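Local coordinates for Slr0280 protein (Synechocystis sp., PDB 5H3K) that is of unknown function but carries a domain of the phosphodiester glycosidase (NAGPA) family, so it may cleave a phosphodiester-linked sugar, at residues Y402-Y407 with T416-P421; R410-Y415 with Y461-R466. One frame throughout, in Å; residues are numbered along the deposited sequence.

Contact 1 (Y402-Y407 with T416-P421); sequences YLNSGY and TPAWGP
With CG anti to the carbonyl carbon (chi1 -69°), Asn-404 swings its amide across to Thr-416, while Trp-419, with CG anti to the backbone N (chi1 -178°), runs past it in the opposite direction. The amide then grips Thr-416 twice: OD1 accepts a hydrogen bond from Thr-416 N at 2.9 Å on an in-plane lone pair, and ND2 gives an almost straight bond to Thr-416 OG1 at 3.0 Å, within the amide plane. The two bonds fix the rotation of the amide, and ND2 has a further acceptor in Trp-360 O. This is the end of a parallel strand pair, 397-403 beside 411-415: Asn-404, in a left-handed backbone conformation, leaves the strand, and its side-chain carbonyl receives an N-H from the residue that follows the neighbouring strand. An alanine here would lose the side-chain hydrogen bonds to Thr-416 and to Trp-360 O and would probably loosen the 416-421 loop where it leaves the sheet. The indole lies at only 22° to the amide plane; Trp-419 CB sits 3.5 Å from Asn-404 OD1, and the ring edge brings CZ3 to 3.3 Å from Asn-404 O, which is hydrogen-bonded to Ser-362 OG. Beyond, Ser-405 OG accepts a hydrogen bond from the backbone N of Tyr-407 at 2.9 Å, an ST turn. On the flank, Leu-403 CD1 packs against Thr-416 CG2 at 4.0 Å.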
ATOM      1  N   TYR A 402      20.998  -0.312  17.801  1.00  7.01           N
ATOM      2  CA  TYR A 402      20.388  -0.827  16.581  1.00 10.94           C
ATOM      3  C   TYR A 402      19.732  -2.164  16.882  1.00 10.76           C
ATOM      4  O   TYR A 402      20.327  -3.027  17.531  1.00  8.67           O
ATOM      5  CB  TYR A 402      21.440  -0.967  15.473  1.00  9.17           C
ATOM      6  CG  TYR A 402      22.205   0.318  15.283  1.00  8.79           C
ATOM      7  CD1 TYR A 402      21.681   1.351  14.510  1.00 12.56           C
ATOM      8  CD2 TYR A 402      23.422   0.525  15.923  1.00 14.55           C
ATOM      9  CE1 TYR A 402      22.364   2.543  14.359  1.00 11.70           C
ATOM     10  CE2 TYR A 402      24.116   1.718  15.779  1.00 12.45           C
ATOM     11  CZ  TYR A 402      23.581   2.719  14.999  1.00 18.08           C
ATOM     12  OH  TYR A 402      24.275   3.906  14.860  1.00 18.80           O
ATOM     13  N   LEU A 403      18.498  -2.333  16.424  1.00  7.86           N
ATOM     14  CA  LEU A 403      17.763  -3.562  16.684  1.00  5.37           C
ATOM     15  C   LEU A 403      17.132  -4.015  15.387  1.00  5.74           C
ATOM     16  O   LEU A 403      16.416  -3.235  14.752  1.00  5.09           O
ATOM     17  CB  LEU A 403      16.667  -3.290  17.722  1.00  5.72           C
ATOM     18  CG  LEU A 403      15.644  -4.404  17.988  1.00  6.69           C
ATOM     19  CD1 LEU A 403      16.356  -5.635  18.545  1.00  8.06           C
ATOM     20  CD2 LEU A 403      14.550  -3.909  18.960  1.00  7.09           C
ATOM     21  N   ASN A 404      17.396  -5.256  14.990  1.00  5.74           N
ATOM     22  CA  ASN A 404      16.770  -5.828  13.802  1.00  7.15           C
ATOM     23  C   ASN A 404      16.769  -4.870  12.610  1.00  8.76           C
ATOM     24  O   ASN A 404      15.728  -4.642  11.991  1.00  6.42           O
ATOM     25  CB  ASN A 404      15.337  -6.273  14.127  1.00  5.95           C
ATOM     26  CG  ASN A 404      15.309  -7.468  15.069  1.00  8.48           C
ATOM     27  OD1 ASN A 404      16.280  -8.211  15.139  1.00  8.65           O
ATOM     28  ND2 ASN A 404      14.212  -7.651  15.797  1.00  8.81           N
ATOM     29  N   SER A 405      17.931  -4.309  12.288  1.00  7.67           N
ATOM     30  CA  SER A 405      17.993  -3.257  11.275  1.00  7.47           C
ATOM     31  C   SER A 405      18.992  -3.534  10.155  1.00  8.20           C
ATOM     32  O   SER A 405      20.073  -4.094  10.382  1.00  6.92           O
ATOM     33  CB  SER A 405      18.319  -1.907  11.938  1.00  6.38           C
ATOM     34  OG  SER A 405      18.367  -0.845  10.981  1.00  6.62           O
ATOM     35  N   GLY A 406      18.630  -3.123   8.945  1.00  7.10           N
ATOM     36  CA  GLY A 406      19.564  -3.130   7.829  1.00  5.55           C
ATOM     37  C   GLY A 406      20.503  -1.941   7.848  1.00  8.00           C
ATOM     38  O   GLY A 406      21.391  -1.823   6.985  1.00  8.37           O
ATOM     39  N   TYR A 407      20.329  -1.050   8.827  1.00  8.05           N
ATOM     40  CA  TYR A 407      21.157   0.147   8.900  1.00  7.61           C
ATOM     41  C   TYR A 407      22.491  -0.100   9.628  1.00 11.02           C
ATOM     42  O   TYR A 407      22.526  -0.482  10.800  1.00 10.22           O
ATOM     43  CB  TYR A 407      20.376   1.292   9.549  1.00  8.29           C
ATOM     44  CG  TYR A 407      21.122   2.612   9.587  1.00 10.73           C
ATOM     45  CD1 TYR A 407      21.502   3.255   8.414  1.00 12.19           C
ATOM     46  CD2 TYR A 407      21.419   3.217  10.792  1.00 12.13           C
ATOM     47  CE1 TYR A 407      22.186   4.471   8.448  1.00 13.16           C
ATOM     48  CE2 TYR A 407      22.091   4.441  10.838  1.00 16.58           C
ATOM     49  CZ  TYR A 407      22.474   5.055   9.662  1.00 14.80           C
ATOM     50  OH  TYR A 407      23.147   6.263   9.713  1.00 19.56           O
ATOM     51  N   THR A 416      17.032 -10.397  16.901  1.00  6.02           N
ATOM     52  CA  THR A 416      16.161 -11.332  17.610  1.00  6.31           C
ATOM     53  C   THR A 416      15.489 -12.237  16.579  1.00  7.84           C
ATOM     54  O   THR A 416      15.690 -12.048  15.374  1.00  8.36           O
ATOM     55  CB  THR A 416      15.120 -10.590  18.457  1.00  8.63           C
ATOM     56  OG1 THR A 416      14.092 -10.048  17.609  1.00  7.84           O
ATOM     57  CG2 THR A 416      15.780  -9.484  19.260  1.00  7.85           C
ATOM     58  N   PRO A 417      14.721 -13.244  17.032  1.00  7.51           N
ATOM     59  CA  PRO A 417      14.030 -14.080  16.045  1.00 13.06           C
ATOM     60  C   PRO A 417      13.080 -13.320  15.114  1.00 11.50           C
ATOM     61  O   PRO A 417      12.775 -13.845  14.047  1.00 11.78           O
ATOM     62  CB  PRO A 417      13.243 -15.057  16.918  1.00  9.72           C
ATOM     63  CG  PRO A 417      14.117 -15.239  18.115  1.00 11.29           C
ATOM     64  CD  PRO A 417      14.710 -13.869  18.368  1.00  9.45           C
ATOM     65  N   ALA A 418      12.618 -12.130  15.500  1.00 10.00           N
ATOM     66  CA  ALA A 418      11.828 -11.302  14.576  1.00 14.51           C
ATOM     67  C   ALA A 418      12.554 -10.992  13.258  1.00 13.83           C
ATOM     68  O   ALA A 418      11.917 -10.797  12.215  1.00 12.93           O
ATOM     69  CB  ALA A 418      11.367 -10.012  15.256  1.00 12.69           C
ATOM     70  N   TRP A 419      13.884 -10.935  13.293  1.00  8.70           N
ATOM     71  CA  TRP A 419      14.680 -10.711  12.092  1.00  9.37           C
ATOM     72  C   TRP A 419      14.538 -11.873  11.119  1.00 11.69           C
ATOM     73  O   TRP A 419      14.477 -11.684   9.907  1.00 11.46           O
ATOM     74  CB  TRP A 419      16.152 -10.535  12.476  1.00  8.40           C
ATOM     75  CG  TRP A 419      17.116 -10.245  11.348  1.00  8.54           C
ATOM     76  CD1 TRP A 419      18.049 -11.095  10.820  1.00 10.53           C
ATOM     77  CD2 TRP A 419      17.264  -9.004  10.647  1.00  8.02           C
ATOM     78  NE1 TRP A 419      18.761 -10.461   9.828  1.00  9.68           N
ATOM     79  CE2 TRP A 419      18.306  -9.179   9.711  1.00 10.31           C
ATOM     80  CE3 TRP A 419      16.616  -7.765  10.723  1.00  9.71           C
ATOM     81  CZ2 TRP A 419      18.710  -8.149   8.848  1.00  9.47           C
ATOM     82  CZ3 TRP A 419      17.023  -6.749   9.862  1.00  8.71           C
ATOM     83  CH2 TRP A 419      18.056  -6.947   8.942  1.00  8.91           C
ATOM     84  N   GLY A 420      14.487 -13.083  11.669  1.00 11.28           N
ATOM     85  CA  GLY A 420      14.475 -14.295  10.875  1.00 15.50           C
ATOM     86  C   GLY A 420      15.230 -15.397  11.601  1.00 16.36           C
ATOM     87  O   GLY A 420      15.644 -15.224  12.752  1.00 15.96           O
ATOM     88  N   PRO A 421      15.384 -16.550  10.941  1.00 19.30           N
ATOM     89  CA  PRO A 421      16.129 -17.690  11.487  1.00 15.90           C
ATOM     90  C   PRO A 421      17.641 -17.480  11.487  1.00 18.17           C
ATOM     91  O   PRO A 421      18.329 -18.143  12.263  1.00 18.14           O
ATOM     92  CB  PRO A 421      15.761 -18.834  10.527  1.00 20.82           C
ATOM     93  CG  PRO A 421      14.423 -18.441   9.972  1.00 19.50           C
ATOM     94  CD  PRO A 421      14.537 -16.942   9.800  1.00 18.59           C
TER

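Contact 2 (R410-Y415 with Y461-R466); sequences RGIARY and YLIIDR
Strands 411-415 and 460-466 form an antiparallel pair inside the mixed sheet, the N-to-C directions of 411-415 and 461-466 being 159° apart, with 397-403 flanking the first and 430-436 the second. Backbone hydrogen bonds come in three reciprocal sets, Gly-411 with Arg-466, Ala-413 with Ile-464 and Tyr-415 with Leu-462. In the middle set both bonds are nearly straight, but Ala-413 N lies in the carbonyl plane of Ile-464, 2.8 Å from its O, while Ile-464 N comes to Ala-413 O from above the carbonyl plane, at 2.7 Å. Apolar contacts occupy both faces. Ile-412 CG2 meets Ile-463 CG2 at 3.8 Å, the two side chains lying side by side; on the other face Ile-464 CG1 abuts the edge of the Tyr-415 ring, 3.6 Å from CD2. A cation-pi contact comes next: the Arg-414 chain bends at chi3 and sets NH1 over the centre of the Tyr-461 ring, guanidinium and ring planes 88° apart, while its NE is salt-bridged to Glu-388. Arg-466, at the far end of the pair, is extended from CG to NE and salt-bridged through NE to Glu-430. Its NH2 gives a nearly straight bond, close to the guanidinium plane, to Tyr-415 OH at 2.9 Å, a hydroxyl that also bonds to Ser-405 O.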
ATOM      1  N   ARG A 410      28.931   1.972  13.145  1.00 15.07           N
ATOM      2  CA  ARG A 410      29.698   1.484  14.280  1.00 18.17           C
ATOM      3  C   ARG A 410      28.833   1.577  15.531  1.00 16.61           C
ATOM      4  O   ARG A 410      28.120   2.568  15.737  1.00 18.87           O
ATOM      5  CB  ARG A 410      30.980   2.297  14.450  1.00 19.45           C
ATOM      6  CG  ARG A 410      31.996   2.026  13.343  1.00 30.59           C
ATOM      7  CD  ARG A 410      33.185   2.984  13.408  1.00 37.99           C
ATOM      8  NE  ARG A 410      34.148   2.613  14.443  1.00 40.63           N
ATOM      9  CZ  ARG A 410      34.155   3.114  15.675  1.00 40.63           C
ATOM     10  NH1 ARG A 410      33.243   4.010  16.039  1.00 37.77           N
ATOM     11  NH2 ARG A 410      35.081   2.717  16.541  1.00 37.57           N
ATOM     12  N   GLY A 411      28.869   0.534  16.354  1.00 15.59           N
ATOM     13  CA  GLY A 411      28.061   0.495  17.562  1.00 16.24           C
ATOM     14  C   GLY A 411      27.639  -0.929  17.883  1.00 12.26           C
ATOM     15  O   GLY A 411      28.133  -1.880  17.276  1.00 14.11           O
ATOM     16  N   ILE A 412      26.730  -1.076  18.841  1.00 11.21           N
ATOM     17  CA  ILE A 412      26.257  -2.399  19.222  1.00 10.37           C
ATOM     18  C   ILE A 412      24.852  -2.635  18.673  1.00  8.99           C
ATOM     19  O   ILE A 412      23.953  -1.823  18.898  1.00 10.20           O
ATOM     20  CB  ILE A 412      26.250  -2.565  20.745  1.00 10.16           C
ATOM     21  CG1 ILE A 412      27.677  -2.414  21.289  1.00 14.30           C
ATOM     22  CG2 ILE A 412      25.618  -3.908  21.137  1.00 10.53           C
ATOM     23  CD1 ILE A 412      27.752  -2.243  22.789  1.00 16.87           C
ATOM     24  N   ALA A 413      24.674  -3.750  17.969  1.00  9.24           N
ATOM     25  CA  ALA A 413      23.378  -4.098  17.374  1.00  8.95           C
ATOM     26  C   ALA A 413      22.867  -5.411  17.944  1.00 11.42           C
ATOM     27  O   ALA A 413      23.638  -6.227  18.464  1.00 10.19           O
ATOM     28  CB  ALA A 413      23.483  -4.175  15.857  1.00  8.16           C
ATOM     29  N   ARG A 414      21.560  -5.620  17.864  1.00  7.37           N
ATOM     30  CA  ARG A 414      20.977  -6.842  18.386  1.00  7.87           C
ATOM     31  C   ARG A 414      20.035  -7.389  17.316  1.00  6.79           C
ATOM     32  O   ARG A 414      19.390  -6.615  16.593  1.00  6.75           O
ATOM     33  CB  ARG A 414      20.231  -6.532  19.685  1.00  8.94           C
ATOM     34  CG  ARG A 414      20.109  -7.682  20.651  1.00 11.03           C
ATOM     35  CD  ARG A 414      19.630  -7.190  22.022  1.00 11.04           C
ATOM     36  NE  ARG A 414      18.231  -6.757  22.031  1.00 11.93           N
ATOM     37  CZ  ARG A 414      17.205  -7.570  22.256  1.00 12.56           C
ATOM     38  NH1 ARG A 414      17.409  -8.872  22.464  1.00 12.72           N
ATOM     39  NH2 ARG A 414      15.970  -7.085  22.258  1.00 10.17           N
ATOM     40  N   TYR A 415      19.990  -8.709  17.189  1.00  4.92           N
ATOM     41  CA  TYR A 415      19.119  -9.374  16.233  1.00  6.01           C
ATOM     42  C   TYR A 415      18.358 -10.487  16.937  1.00 10.32           C
ATOM     43  O   TYR A 415      18.960 -11.395  17.512  1.00  6.81           O
ATOM     44  CB  TYR A 415      19.924  -9.928  15.060  1.00  6.96           C
ATOM     45  CG  TYR A 415      20.446  -8.843  14.151  1.00  6.45           C
ATOM     46  CD1 TYR A 415      19.636  -8.305  13.155  1.00  8.58           C
ATOM     47  CD2 TYR A 415      21.735  -8.335  14.301  1.00  7.39           C
ATOM     48  CE1 TYR A 415      20.104  -7.294  12.313  1.00  8.22           C
ATOM     49  CE2 TYR A 415      22.217  -7.320  13.464  1.00  6.64           C
ATOM     50  CZ  TYR A 415      21.392  -6.805  12.473  1.00  8.69           C
ATOM     51  OH  TYR A 415      21.862  -5.797  11.649  1.00  7.82           O
ATOM     52  N   TYR A 461      18.925 -14.507  21.014  1.00  9.40           N
ATOM     53  CA  TYR A 461      19.242 -13.427  20.081  1.00  8.39           C
ATOM     54  C   TYR A 461      20.739 -13.325  19.872  1.00  9.28           C
ATOM     55  O   TYR A 461      21.518 -14.015  20.536  1.00  7.34           O
ATOM     56  CB  TYR A 461      18.704 -12.082  20.600  1.00  5.54           C
ATOM     57  CG  TYR A 461      19.172 -11.696  21.992  1.00  8.08           C
ATOM     58  CD1 TYR A 461      20.313 -10.916  22.178  1.00  5.80           C
ATOM     59  CD2 TYR A 461      18.454 -12.085  23.114  1.00  8.37           C
ATOM     60  CE1 TYR A 461      20.730 -10.545  23.450  1.00  8.00           C
ATOM     61  CE2 TYR A 461      18.863 -11.723  24.385  1.00  8.71           C
ATOM     62  CZ  TYR A 461      19.999 -10.959  24.548  1.00  9.23           C
ATOM     63  OH  TYR A 461      20.394 -10.616  25.825  1.00 10.68           O
ATOM     64  N   LEU A 462      21.142 -12.460  18.946  1.00  6.08           N
ATOM     65  CA  LEU A 462      22.555 -12.218  18.703  1.00  6.89           C
ATOM     66  C   LEU A 462      22.881 -10.787  19.082  1.00  6.95           C
ATOM     67  O   LEU A 462      22.073  -9.872  18.849  1.00  7.62           O
ATOM     68  CB  LEU A 462      22.899 -12.444  17.233  1.00  6.52           C
ATOM     69  CG  LEU A 462      22.600 -13.824  16.659  1.00  9.72           C
ATOM     70  CD1 LEU A 462      23.036 -13.893  15.190  1.00  9.36           C
ATOM     71  CD2 LEU A 462      23.333 -14.892  17.491  1.00  8.75           C
ATOM     72  N   ILE A 463      24.039 -10.593  19.705  1.00  5.72           N
ATOM     73  CA  ILE A 463      24.594  -9.263  19.863  1.00  6.54           C
ATOM     74  C   ILE A 463      25.705  -9.118  18.834  1.00  8.93           C
ATOM     75  O   ILE A 463      26.602  -9.971  18.739  1.00  7.82           O
ATOM     76  CB  ILE A 463      25.156  -9.033  21.269  1.00  7.16           C
ATOM     77  CG1 ILE A 463      24.034  -9.105  22.308  1.00  7.96           C
ATOM     78  CG2 ILE A 463      25.869  -7.688  21.318  1.00  8.00           C
ATOM     79  CD1 ILE A 463      24.528  -9.265  23.774  1.00  7.87           C
ATOM     80  N   ILE A 464      25.629  -8.053  18.043  1.00  9.54           N
ATOM     81  CA  ILE A 464      26.608  -7.786  16.992  1.00  8.99           C
ATOM     82  C   ILE A 464      27.412  -6.541  17.356  1.00 13.29           C
ATOM     83  O   ILE A 464      26.847  -5.467  17.600  1.00  9.96           O
ATOM     84  CB  ILE A 464      25.932  -7.569  15.616  1.00  9.84           C
ATOM     85  CG1 ILE A 464      25.237  -8.851  15.141  1.00  9.19           C
ATOM     86  CG2 ILE A 464      26.950  -7.111  14.583  1.00 11.51           C
ATOM     87  CD1 ILE A 464      26.163 -10.033  14.981  1.00 12.75           C
ATOM     88  N   ASP A 465      28.730  -6.685  17.424  1.00 12.04           N
ATOM     89  CA  ASP A 465      29.582  -5.542  17.737  1.00 16.68           C
ATOM     90  C   ASP A 465      30.243  -5.078  16.449  1.00 15.45           C
ATOM     91  O   ASP A 465      30.992  -5.830  15.824  1.00 14.33           O
ATOM     92  CB  ASP A 465      30.633  -5.939  18.780  1.00 18.35           C
ATOM     93  CG  ASP A 465      31.530  -4.784  19.192  1.00 22.65           C
ATOM     94  OD1 ASP A 465      31.307  -3.638  18.729  1.00 20.64           O
ATOM     95  OD2 ASP A 465      32.454  -5.029  20.008  1.00 24.23           O
ATOM     96  N   ARG A 466      29.942  -3.849  16.049  1.00 14.76           N
ATOM     97  CA  ARG A 466      30.573  -3.245  14.882  1.00 15.98           C
ATOM     98  C   ARG A 466      31.505  -2.130  15.346  1.00 14.29           C
ATOM     99  O   ARG A 466      31.065  -1.147  15.956  1.00 16.44           O
ATOM    100  CB  ARG A 466      29.509  -2.719  13.906  1.00 16.04           C
ATOM    101  CG  ARG A 466      28.512  -3.791  13.477  1.00 13.45           C
ATOM    102  CD  ARG A 466      27.526  -3.267  12.448  1.00 10.36           C
ATOM    103  NE  ARG A 466      26.729  -4.341  11.873  1.00 10.64           N
ATOM    104  CZ  ARG A 466      25.401  -4.386  11.900  1.00 11.30           C
ATOM    105  NH1 ARG A 466      24.721  -3.416  12.484  1.00  9.68           N
ATOM    106  NH2 ARG A 466      24.756  -5.407  11.343  1.00 10.96           N
TER
HETATM  107  O   HOH W   1      26.194  -1.482  14.914  1.00 14.73           O

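Going down the chain from the N terminus, 402-407 comes first, then 410-415, 416-421 and finally 461-466, so the two contacts cross rather than nest. Contact 1 closes a short connection of eight residues, 408-415, the last five of which are strand 411-415. Contact 2 closes a loop of 45 residues that includes the hairpin of strands 430-436 and 439-446. Together the contacts join three consecutive strands of the mixed sheet, 397-403, 411-415 and 460-466, and the loop that leaves the middle one. The contacts touch directly: Tyr-402 O probably receives a hydrogen bond from Arg-414 N, and Asn-404 OD1 packs against Tyr-415 CA. The Trp-419 ring also meets that of Tyr-415 edge-to-face.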